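Local coordinates for succinate dehydrogenase subunit A (Mycolicibacterium smegmatis MC2 51, PDB 6LUM), which is the FAD-carrying flavoprotein subunit of a membrane-anchored, trimeric succinate dehydrogenase and probably oxidises succinate to fumarate, passing the electrons on to subunit B, at residues S461-N465 with Q477-I482; A54-V58 with R111-R115; V451-R455 with E507-L511. The contacts are given in a common frame with arbitrary orientation. Residues are numbered along the deposited sequence.

Contact 2 comes first along the chain, within the FAD-binding part of the subunit, where the residues following strand 51-52 meet the approach to strand 114-115. Contacts 3 and 1 belong to the helical C-terminal region and share helix 451-465: its first turn packs on helix 503-527 in contact 3, residues 461-465 on helix 472-488 in contact 1. The centres of these two contacts are about 16 Å apart, and the sequence closed by contact 1 falls entirely between the two segments of contact 3. Contact 2 lies about 46 Å from each, centre to centre, across the middle of the chain. Subunit B is nevertheless reached from both contact 2 and contact 3.

Contact 1: residues S461-N465 with Q477-I482; sequences SMDNN and QALTDI
Residues 461-465 of helix 451-465 lie against residues 477-482 of helix 472-488, burying 248 Å² (both sides summed). The short axes run antiparallel at 174° and approach to 9.8 Å, with Asn465 opposite Ala478 (CA to CA 6.2 Å), as in a helical hairpin with a short connection. Ser461, Asn465, Gln477, Ala478 and Asp481 direct their CA-to-CB bonds toward the partner. Ser461, chi1 t, donates a hydrogen bond from OG to OD2 of Asp481, chi1 m, at 3.1 Å. One turn on, Asn465 (chi1 m) rests on Ala478, CB to CB 3.8 Å, and its OD1 is 3.8 Å from CG of Gln477. Met462, m in all three chi angles, and Ile482 (m, t) leave their backbones sideways; Met462 SD meets Ile482 CD1 at 4.2 Å. Val522 and Ala518 of helix 503-527 cover this apolar side, touching Met462 and Ile482 respectively. A directed bond from buried Ser461 to partly exposed Asp481, beside light apolar packing, thus pairs these helices without a large hydrophobic core.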
loop_
_atom_site.group_PDB
_atom_site.type_symbol
_atom_site.label_atom_id
_atom_site.label_comp_id
_atom_site.label_asym_id
_atom_site.label_seq_id
_atom_site.Cartn_x
_atom_site.Cartn_y
_atom_site.Cartn_z
ATOM N N SER D 461 39.197 35.014 30.287
ATOM C CA SER D 461 39.350 36.437 30.013
ATOM C C SER D 461 38.022 37.080 29.654
ATOM O O SER D 461 37.707 38.178 30.128
ATOM C CB SER D 461 40.362 36.633 28.890
ATOM O OG SER D 461 40.288 37.932 28.355
ATOM N N MET D 462 37.228 36.413 28.819
ATOM C CA MET D 462 35.937 36.967 28.439
ATOM C C MET D 462 35.013 37.069 29.637
ATOM O O MET D 462 34.424 38.123 29.874
ATOM C CB MET D 462 35.299 36.123 27.343
ATOM C CG MET D 462 35.872 36.368 25.971
ATOM S SD MET D 462 35.313 37.908 25.243
ATOM C CE MET D 462 33.696 37.432 24.665
ATOM N N ASP D 463 34.888 36.003 30.425
ATOM C CA ASP D 463 33.988 36.070 31.565
ATOM C C ASP D 463 34.499 37.003 32.652
ATOM O O ASP D 463 33.723 37.415 33.513
ATOM C CB ASP D 463 33.757 34.674 32.126
ATOM C CG ASP D 463 32.408 34.532 32.781
ATOM O OD1 ASP D 463 31.580 33.750 32.273
ATOM O OD2 ASP D 463 32.167 35.194 33.807
ATOM N N ASN D 464 35.779 37.355 32.636
ATOM C CA ASN D 464 36.249 38.386 33.551
ATOM C C ASN D 464 35.875 39.776 33.058
ATOM O O ASN D 464 35.334 40.584 33.817
ATOM C CB ASN D 464 37.763 38.284 33.727
ATOM C CG ASN D 464 38.153 37.590 35.004
ATOM O OD1 ASN D 464 37.355 37.472 35.929
ATOM N ND2 ASN D 464 39.394 37.131 35.069
ATOM N N ASN D 465 36.152 40.071 31.784
ATOM C CA ASN D 465 36.072 41.433 31.264
ATOM C C ASN D 465 34.783 41.720 30.501
ATOM O O ASN D 465 34.043 42.636 30.862
ATOM C CB ASN D 465 37.282 41.703 30.375
ATOM C CG ASN D 465 38.577 41.503 31.103
ATOM O OD1 ASN D 465 39.572 41.086 30.522
ATOM N ND2 ASN D 465 38.574 41.793 32.391
ATOM N N GLN D 477 41.619 45.536 27.808
ATOM C CA GLN D 477 42.361 44.391 28.318
ATOM C C GLN D 477 41.959 43.116 27.594
ATOM O O GLN D 477 42.813 42.315 27.197
ATOM C CB GLN D 477 42.129 44.250 29.818
ATOM C CG GLN D 477 42.815 43.059 30.435
ATOM C CD GLN D 477 44.302 43.260 30.562
ATOM O OE1 GLN D 477 44.795 44.382 30.488
ATOM N NE2 GLN D 477 45.030 42.172 30.756
ATOM N N ALA D 478 40.655 42.909 27.411
ATOM C CA ALA D 478 40.200 41.723 26.703
ATOM C C ALA D 478 40.640 41.736 25.248
ATOM O O ALA D 478 40.905 40.676 24.678
ATOM C CB ALA D 478 38.685 41.594 26.802
ATOM N N LEU D 479 40.739 42.913 24.632
ATOM C CA LEU D 479 41.239 42.975 23.260
ATOM C C LEU D 479 42.692 42.530 23.178
ATOM O O LEU D 479 43.066 41.755 22.287
ATOM C CB LEU D 479 41.087 44.382 22.697
ATOM C CG LEU D 479 39.918 44.565 21.741
ATOM C CD1 LEU D 479 39.903 45.980 21.218
ATOM C CD2 LEU D 479 40.018 43.573 20.609
ATOM N N THR D 480 43.535 43.024 24.086
ATOM C CA THR D 480 44.928 42.580 24.077
ATOM C C THR D 480 45.026 41.085 24.353
ATOM O O THR D 480 45.829 40.381 23.727
ATOM C CB THR D 480 45.758 43.353 25.095
ATOM O OG1 THR D 480 45.477 42.859 26.407
ATOM C CG2 THR D 480 45.444 44.829 25.030
ATOM N N ASP D 481 44.213 40.584 25.285
ATOM C CA ASP D 481 44.210 39.153 25.570
ATOM C C ASP D 481 43.853 38.347 24.332
ATOM O O ASP D 481 44.500 37.341 24.024
ATOM C CB ASP D 481 43.234 38.843 26.701
ATOM C CG ASP D 481 43.745 39.288 28.049
ATOM O OD1 ASP D 481 44.795 39.960 28.094
ATOM O OD2 ASP D 481 43.095 38.969 29.067
ATOM N N ILE D 482 42.817 38.768 23.609
ATOM C CA ILE D 482 42.381 38.007 22.447
ATOM C C ILE D 482 43.406 38.084 21.333
ATOM O O ILE D 482 43.591 37.119 20.591
ATOM C CB ILE D 482 41.001 38.489 21.983
ATOM C CG1 ILE D 482 39.956 38.130 23.024
ATOM C CG2 ILE D 482 40.618 37.839 20.691
ATOM C CD1 ILE D 482 38.585 38.490 22.618
#

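Contact 2: residues A54-V58 with R111-R115; sequences ALANV and RIDQR
From Ile112 onward, 111-115 is extended, with a weakly bonded strand at 114-115, while 54-58 form an irregular turn in which Ala56 adopts left-handed angles (57/66); the end-to-end directions are 84° apart. Arg111, not extended (-97/-69), chi1 m, points its CB toward the turn and brings NH2 to 3.9 Å from the backbone O of Asn57. Glu157 of subunit B packs on this arginine and on Ile112, placing the contact beside the partner subunit. Ile112 (m, t) lies opposite Asn57, CA to CA 7.0 Å, and its CD1 is 4.3 Å from CD1 of Leu55 (m, t). Leu55 and Ile112 pack on helix 80-100 and on Cys133. Asp113 directs CB away, yet OD1 returns to 4.0 Å from CG1 of Val58 and accepts a weak hydrogen bond from N of Gln114 (2.7 Å); OD2 is hydrogen-bonded to Tyr134. Strand 114-115 is an edge of a three-stranded antiparallel sheet whose other edge, 51-52, leads into the turn, with 132-133 between them. Gln114 (m, t) directs CB toward 54-58, and its buried side chain packs against Leu55 and Val58, the latter 6.8 Å away CA to CA. Arg115 turns CB away and makes a cation-pi interaction with Tyr134.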
loop_
_atom_site.group_PDB
_atom_site.type_symbol
_atom_site.label_atom_id
_atom_site.label_comp_id
_atom_site.label_asym_id
_atom_site.label_seq_id
_atom_site.Cartn_x
_atom_site.Cartn_y
_atom_site.Cartn_z
ATOM N N ALA D 54 -0.592 34.328 21.733
ATOM C CA ALA D 54 -1.855 34.925 22.162
ATOM C C ALA D 54 -3.000 34.097 21.591
ATOM O O ALA D 54 -3.621 34.437 20.583
ATOM C CB ALA D 54 -1.933 36.380 21.728
ATOM N N LEU D 55 -3.271 32.975 22.253
ATOM C CA LEU D 55 -4.378 32.107 21.872
ATOM C C LEU D 55 -5.663 32.454 22.601
ATOM O O LEU D 55 -6.749 32.282 22.038
ATOM C CB LEU D 55 -4.035 30.643 22.152
ATOM C CG LEU D 55 -2.923 29.940 21.379
ATOM C CD1 LEU D 55 -2.730 28.549 21.934
ATOM C CD2 LEU D 55 -3.245 29.878 19.902
ATOM N N ALA D 56 -5.561 32.925 23.844
ATOM C CA ALA D 56 -6.714 33.291 24.661
ATOM C C ALA D 56 -7.669 32.104 24.821
ATOM O O ALA D 56 -8.794 32.091 24.323
ATOM C CB ALA D 56 -7.435 34.509 24.075
ATOM N N ASN D 57 -7.163 31.084 25.514
ATOM C CA ASN D 57 -7.961 29.925 25.890
ATOM C C ASN D 57 -8.419 29.972 27.337
ATOM O O ASN D 57 -9.569 29.635 27.625
ATOM C CB ASN D 57 -7.177 28.634 25.651
ATOM C CG ASN D 57 -7.184 28.216 24.205
ATOM O OD1 ASN D 57 -6.602 27.200 23.837
ATOM N ND2 ASN D 57 -7.843 29.004 23.370
ATOM N N VAL D 58 -7.552 30.385 28.259
ATOM C CA VAL D 58 -7.942 30.515 29.657
ATOM C C VAL D 58 -8.239 31.959 30.041
ATOM O O VAL D 58 -8.890 32.191 31.072
ATOM C CB VAL D 58 -6.863 29.932 30.593
ATOM C CG1 VAL D 58 -6.492 28.529 30.157
ATOM C CG2 VAL D 58 -5.640 30.829 30.630
ATOM N N ARG D 111 -8.548 21.915 25.262
ATOM C CA ARG D 111 -7.994 22.484 24.040
ATOM C C ARG D 111 -6.479 22.666 24.109
ATOM O O ARG D 111 -5.751 21.942 23.427
ATOM C CB ARG D 111 -8.676 23.817 23.738
ATOM C CG ARG D 111 -9.930 23.697 22.888
ATOM C CD ARG D 111 -10.844 24.880 23.111
ATOM N NE ARG D 111 -10.994 25.161 24.534
ATOM C CZ ARG D 111 -11.399 26.323 25.029
ATOM N NH1 ARG D 111 -11.697 27.325 24.213
ATOM N NH2 ARG D 111 -11.503 26.486 26.339
ATOM N N ILE D 112 -5.999 23.594 24.946
ATOM C CA ILE D 112 -4.589 23.770 25.311
ATOM C C ILE D 112 -4.529 24.586 26.592
ATOM O O ILE D 112 -5.135 25.655 26.682
ATOM C CB ILE D 112 -3.744 24.469 24.224
ATOM C CG1 ILE D 112 -3.362 23.537 23.078
ATOM C CG2 ILE D 112 -2.486 25.038 24.824
ATOM C CD1 ILE D 112 -2.781 24.244 21.887
ATOM N N ASP D 113 -3.763 24.127 27.568
ATOM C CA ASP D 113 -3.611 24.867 28.805
ATOM C C ASP D 113 -2.477 25.866 28.669
ATOM O O ASP D 113 -1.498 25.627 27.962
ATOM C CB ASP D 113 -3.339 23.921 29.971
ATOM C CG ASP D 113 -3.367 24.622 31.306
ATOM O OD1 ASP D 113 -3.879 25.755 31.368
ATOM O OD2 ASP D 113 -2.875 24.044 32.295
ATOM N N GLN D 114 -2.618 26.998 29.350
ATOM C CA GLN D 114 -1.631 28.062 29.309
ATOM C C GLN D 114 -1.292 28.490 30.724
ATOM O O GLN D 114 -2.036 28.221 31.667
ATOM C CB GLN D 114 -2.136 29.254 28.509
ATOM C CG GLN D 114 -2.820 28.857 27.240
ATOM C CD GLN D 114 -2.764 29.936 26.208
ATOM O OE1 GLN D 114 -2.408 31.071 26.507
ATOM N NE2 GLN D 114 -3.108 29.596 24.980
ATOM N N ARG D 115 -0.154 29.158 30.871
ATOM C CA ARG D 115 0.279 29.611 32.181
ATOM C C ARG D 115 0.991 30.946 32.055
ATOM O O ARG D 115 1.406 31.355 30.968
ATOM C CB ARG D 115 1.194 28.591 32.857
ATOM C CG ARG D 115 2.575 28.529 32.263
ATOM C CD ARG D 115 3.318 27.292 32.728
ATOM N NE ARG D 115 4.720 27.327 32.328
ATOM C CZ ARG D 115 5.517 26.266 32.306
ATOM N NH1 ARG D 115 5.053 25.077 32.663
ATOM N NH2 ARG D 115 6.778 26.394 31.928
#

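Contact 3: residues V451-R455 with E507-L511; sequences VADIR and EAIEL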
loop_
_atom_site.group_PDB
_atom_site.type_symbol
_atom_site.label_atom_id
_atom_site.label_comp_id
_atom_site.label_asym_id
_atom_site.label_seq_id
_atom_site.Cartn_x
_atom_site.Cartn_y
_atom_site.Cartn_z
ATOM N N VAL D 451 45.421 23.348 22.901
ATOM C CA VAL D 451 44.126 23.920 22.555
ATOM C C VAL D 451 43.295 24.152 23.803
ATOM O O VAL D 451 42.615 25.175 23.929
ATOM C CB VAL D 451 43.395 23.010 21.559
ATOM C CG1 VAL D 451 41.963 23.433 21.426
ATOM C CG2 VAL D 451 44.078 23.055 20.231
ATOM N N ALA D 452 43.329 23.212 24.743
ATOM C CA ALA D 452 42.565 23.377 25.972
ATOM C C ALA D 452 43.048 24.580 26.761
ATOM O O ALA D 452 42.244 25.300 27.356
ATOM C CB ALA D 452 42.652 22.114 26.815
ATOM N N ASP D 453 44.356 24.839 26.753
ATOM C CA ASP D 453 44.882 25.990 27.479
ATOM C C ASP D 453 44.485 27.297 26.812
ATOM O O ASP D 453 44.085 28.249 27.490
ATOM C CB ASP D 453 46.399 25.894 27.593
ATOM C CG ASP D 453 46.843 25.184 28.853
ATOM O OD1 ASP D 453 46.012 24.485 29.467
ATOM O OD2 ASP D 453 48.022 25.328 29.233
ATOM N N ILE D 454 44.583 27.362 25.485
ATOM C CA ILE D 454 44.179 28.573 24.777
ATOM C C ILE D 454 42.701 28.852 24.993
ATOM O O ILE D 454 42.300 29.991 25.260
ATOM C CB ILE D 454 44.508 28.455 23.282
ATOM C CG1 ILE D 454 46.010 28.484 23.071
ATOM C CG2 ILE D 454 43.869 29.575 22.514
ATOM C CD1 ILE D 454 46.389 28.187 21.675
ATOM N N ARG D 455 41.866 27.819 24.894
ATOM C CA ARG D 455 40.434 28.018 25.048
ATOM C C ARG D 455 40.074 28.396 26.475
ATOM O O ARG D 455 39.231 29.270 26.692
ATOM C CB ARG D 455 39.689 26.766 24.618
ATOM C CG ARG D 455 38.258 26.767 25.012
ATOM C CD ARG D 455 37.447 25.838 24.154
ATOM N NE ARG D 455 38.097 24.557 23.912
ATOM C CZ ARG D 455 38.303 23.630 24.840
ATOM N NH1 ARG D 455 37.928 23.838 26.089
ATOM N NH2 ARG D 455 38.897 22.495 24.516
ATOM N N GLU D 507 37.979 20.172 17.413
ATOM C CA GLU D 507 38.036 21.083 18.550
ATOM C C GLU D 507 38.932 22.278 18.255
ATOM O O GLU D 507 38.596 23.415 18.607
ATOM C CB GLU D 507 38.520 20.348 19.788
ATOM C CG GLU D 507 37.446 19.531 20.461
ATOM C CD GLU D 507 37.879 19.018 21.815
ATOM O OE1 GLU D 507 39.027 19.307 22.214
ATOM O OE2 GLU D 507 37.076 18.323 22.476
ATOM N N ALA D 508 40.067 22.049 17.596
ATOM C CA ALA D 508 40.909 23.176 17.199
ATOM C C ALA D 508 40.192 24.081 16.203
ATOM O O ALA D 508 40.222 25.322 16.318
ATOM C CB ALA D 508 42.211 22.657 16.607
ATOM N N ILE D 509 39.528 23.474 15.224
ATOM C CA ILE D 509 38.812 24.253 14.219
ATOM C C ILE D 509 37.738 25.117 14.870
ATOM O O ILE D 509 37.557 26.280 14.498
ATOM C CB ILE D 509 38.228 23.320 13.149
ATOM C CG1 ILE D 509 39.332 22.821 12.227
ATOM C CG2 ILE D 509 37.195 24.033 12.348
ATOM C CD1 ILE D 509 38.832 21.961 11.116
ATOM N N GLU D 510 37.026 24.578 15.863
ATOM C CA GLU D 510 35.997 25.362 16.545
ATOM C C GLU D 510 36.594 26.456 17.417
ATOM O O GLU D 510 35.975 27.509 17.598
ATOM C CB GLU D 510 35.107 24.467 17.397
ATOM C CG GLU D 510 34.558 23.241 16.703
ATOM C CD GLU D 510 33.423 23.534 15.756
ATOM O OE1 GLU D 510 33.570 23.278 14.544
ATOM O OE2 GLU D 510 32.369 24.002 16.228
ATOM N N LEU D 511 37.771 26.223 17.989
ATOM C CA LEU D 511 38.434 27.298 18.715
ATOM C C LEU D 511 38.723 28.482 17.805
ATOM O O LEU D 511 38.691 29.636 18.249
ATOM C CB LEU D 511 39.717 26.779 19.351
ATOM C CG LEU D 511 40.591 27.806 20.045
ATOM C CD1 LEU D 511 39.807 28.495 21.119
ATOM C CD2 LEU D 511 41.802 27.139 20.616
#
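Leu511 occupies the middle of the interface, inserted between side chains of the first turn of helix 451-465. Its CD2 lies 3.8 Å from CG1 of Val451 and 3.7 Å from CG2 of Ile454, while its CD1 reaches CB of Arg455 at 3.9 Å. The t, p rotamer of Leu511 spreads its two methyl groups so that both meet the opposing helix. Val451, with chi1 t, extends the apolar patch by a turn: its CG2 touches CB of Ala508 at 4.1 Å. Ile492, from the loop following helix 472-488, covers Val451, Ile454 and Ala508.

Helical periodicity puts Val451 and Arg455, and Glu507 and Leu511, on one face of each helix, and the small angle between the short axes (24°, closest approach 10.5 Å) keeps these faces together over a full turn. Val451 thereby stands opposite Ala508 (CA to CA 6.3 Å) and Arg455 opposite Leu511 (6.7 Å).

At the outer edge, the aliphatic start of Arg455 still belongs to the packing, but its guanidinium turns to Glu507, forming a long salt bridge of 3.9 Å between NH2 and OE1. This edge faces subunit B: Trp65 of that subunit makes a cation-pi interaction with Arg455, and its Arg75 forms a long, weak ion pair with Glu507. On the far side of helix 503-527, Glu510 is salt-bridged to Lys36.

The contact therefore relies on close methyl packing to hold two helices of the C-terminal region together, while its loosely paired charges are shared with the interface to subunit B.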